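Local coordinates for protein putative polysaccharide deacetylase (Bdellovibrio bacteriovorus HD100, PDB 5JP6) that probably removes acetyl groups from peptidoglycan as a zinc-binding carbohydrate esterase of family 4, at residues A[173-178]-A[343-348]. The protein carries 1 engineered substitution. Sequence-based numbering, arbitrary orientation.
Sequences LTFDDG and EIMPQF. With ZN (zinc ion), chain B.
L173 reaches F348 of the helix through one methyl: CD2 lies at the rim of the phenyl ring, near its plane, 3.8 Å from CE2, and the two side chains run past one another in opposite directions. T174 turns to the other side of the strand, where its OG1 is hydrogen-bonded to the carbonyl of V332. F175 leaves the strand beside the helix, and only the far end of its ring comes to M345, which it meets edge-on. The methionine CE sits in the ring plane 3.7 Å from CE1 and equally far from CZ; the methyl makes the touch, with SD held farther back. M345 gets there by folding: CG leaves anti to the backbone N (chi1 -169°), and bends at chi2 and chi3 swing CE round toward the strand. Both contacts are thus methyl against ring edge, joining a strand and a helix whose nearest CA atoms, those of L173 and M345, stand 10.9 Å apart. At the end of the strand D176 forms a salt bridge with R277, and in the following loop D177 binds the zinc ion through OD2 at 2.4 Å, with H227 and Y280 as the other protein ligands. The segment illustrates how a strand of the NodB homology domain leads into the metal site while its apolar side chains reach a helix. L173 and F175 bond through the backbone to strand 199-202, and T174 to strand 330-335, while helix 339-354 packs alongside, with A190 of helix 183-193 touching M345 and V320 of helix 313-327 touching F348.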
loop_
_atom_site.group_PDB
_atom_site.type_symbol
_atom_site.label_atom_id
_atom_site.label_comp_id
_atom_site.label_asym_id
_atom_site.label_seq_id
_atom_site.Cartn_x
_atom_site.Cartn_y
_atom_site.Cartn_z
ATOM N N LEU A 173 8.859 6.897 6.253
ATOM C CA LEU A 173 7.603 6.627 5.619
ATOM C C LEU A 173 7.701 5.420 4.686
ATOM O O LEU A 173 8.573 5.379 3.798
ATOM C CB LEU A 173 7.161 7.844 4.822
ATOM C CG LEU A 173 7.047 9.153 5.621
ATOM C CD1 LEU A 173 6.475 10.224 4.736
ATOM C CD2 LEU A 173 6.239 8.986 6.921
ATOM N N THR A 174 6.855 4.419 4.914
ATOM C CA THR A 174 6.891 3.201 4.151
ATOM C C THR A 174 5.548 2.845 3.562
ATOM O O THR A 174 4.493 3.076 4.173
ATOM C CB THR A 174 7.513 2.036 4.956
ATOM O OG1 THR A 174 6.566 1.508 5.907
ATOM C CG2 THR A 174 8.780 2.429 5.656
ATOM N N PHE A 175 5.605 2.318 2.346
ATOM C CA PHE A 175 4.400 2.065 1.560
ATOM C C PHE A 175 4.435 0.642 1.023
ATOM O O PHE A 175 5.338 0.287 0.262
ATOM C CB PHE A 175 4.320 3.037 0.376
ATOM C CG PHE A 175 4.120 4.474 0.797
ATOM C CD1 PHE A 175 2.864 4.972 1.023
ATOM C CD2 PHE A 175 5.208 5.292 0.987
ATOM C CE1 PHE A 175 2.690 6.276 1.447
ATOM C CE2 PHE A 175 5.044 6.604 1.407
ATOM C CZ PHE A 175 3.772 7.086 1.646
ATOM N N ASP A 176 3.426 -0.134 1.406
ATOM C CA ASP A 176 3.291 -1.530 0.954
ATOM C C ASP A 176 2.292 -1.730 -0.161
ATOM O O ASP A 176 1.263 -1.046 -0.193
ATOM C CB ASP A 176 2.813 -2.404 2.124
ATOM C CG ASP A 176 3.874 -2.702 3.133
ATOM O OD1 ASP A 176 5.009 -2.177 3.050
ATOM O OD2 ASP A 176 3.568 -3.513 4.048
ATOM N N ASP A 177 2.604 -2.724 -0.980
ATOM C CA ASP A 177 1.690 -3.399 -1.908
ATOM C C ASP A 177 1.455 -2.779 -3.252
ATOM O O ASP A 177 0.724 -3.338 -4.060
ATOM C CB ASP A 177 0.383 -3.712 -1.208
ATOM C CG ASP A 177 0.590 -4.705 -0.129
ATOM O OD1 ASP A 177 1.556 -5.503 -0.251
ATOM O OD2 ASP A 177 -0.129 -4.710 0.824
ATOM N N GLY A 178 2.138 -1.680 -3.498
ATOM C CA GLY A 178 2.086 -0.985 -4.789
ATOM C C GLY A 178 3.118 -1.571 -5.743
ATOM O O GLY A 178 3.756 -2.584 -5.467
ATOM N N GLU A 343 -4.948 10.619 -0.904
ATOM C CA GLU A 343 -5.726 11.828 -0.739
ATOM C C GLU A 343 -5.239 12.676 0.433
ATOM O O GLU A 343 -5.343 13.895 0.381
ATOM C CB GLU A 343 -7.213 11.490 -0.511
ATOM C CG GLU A 343 -7.909 10.819 -1.684
ATOM C CD GLU A 343 -8.309 11.787 -2.781
ATOM O OE1 GLU A 343 -8.505 13.010 -2.547
ATOM O OE2 GLU A 343 -8.491 11.302 -3.937
ATOM N N ILE A 344 -4.774 12.020 1.508
ATOM C CA ILE A 344 -4.347 12.749 2.704
ATOM C C ILE A 344 -2.844 13.025 2.759
ATOM O O ILE A 344 -2.381 13.685 3.694
ATOM C CB ILE A 344 -4.775 12.051 4.011
ATOM C CG1 ILE A 344 -4.068 10.698 4.207
ATOM C CG2 ILE A 344 -6.299 11.905 4.047
ATOM C CD1 ILE A 344 -3.756 10.398 5.645
ATOM N N MET A 345 -2.096 12.584 1.741
ATOM C CA MET A 345 -0.644 12.632 1.882
ATOM C C MET A 345 -0.092 14.069 1.995
ATOM O O MET A 345 0.736 14.347 2.886
ATOM C CB MET A 345 0.049 11.815 0.799
ATOM C CG MET A 345 1.549 11.600 1.039
ATOM S SD MET A 345 1.952 10.827 2.638
ATOM C CE MET A 345 0.958 9.342 2.610
ATOM N N PRO A 346 -0.551 15.004 1.123
ATOM C CA PRO A 346 -0.030 16.373 1.326
ATOM C C PRO A 346 -0.328 16.943 2.717
ATOM O O PRO A 346 0.535 17.551 3.343
ATOM C CB PRO A 346 -0.741 17.170 0.228
ATOM C CG PRO A 346 -0.998 16.153 -0.844
ATOM C CD PRO A 346 -1.350 14.876 -0.125
ATOM N N GLN A 347 -1.520 16.663 3.214
ATOM C CA GLN A 347 -1.940 17.163 4.496
ATOM C C GLN A 347 -1.088 16.508 5.633
ATOM O O GLN A 347 -0.650 17.166 6.607
ATOM C CB GLN A 347 -3.418 16.897 4.698
ATOM C CG GLN A 347 -3.951 17.535 5.973
ATOM C CD GLN A 347 -4.340 19.004 5.784
ATOM O OE1 GLN A 347 -5.211 19.288 5.005
ATOM N NE2 GLN A 347 -3.653 19.918 6.434
ATOM N N PHE A 348 -0.839 15.213 5.498
ATOM C CA PHE A 348 -0.035 14.465 6.453
ATOM C C PHE A 348 1.372 15.031 6.533
ATOM O O PHE A 348 1.914 15.236 7.611
ATOM C CB PHE A 348 -0.001 12.980 6.075
ATOM C CG PHE A 348 0.929 12.164 6.916
ATOM C CD1 PHE A 348 0.633 11.891 8.227
ATOM C CD2 PHE A 348 2.140 11.689 6.410
ATOM C CE1 PHE A 348 1.481 11.122 9.012
ATOM C CE2 PHE A 348 2.997 10.960 7.206
ATOM C CZ PHE A 348 2.664 10.671 8.494
HETATM ZN ZN ZN B . 0.952 -5.896 2.618
#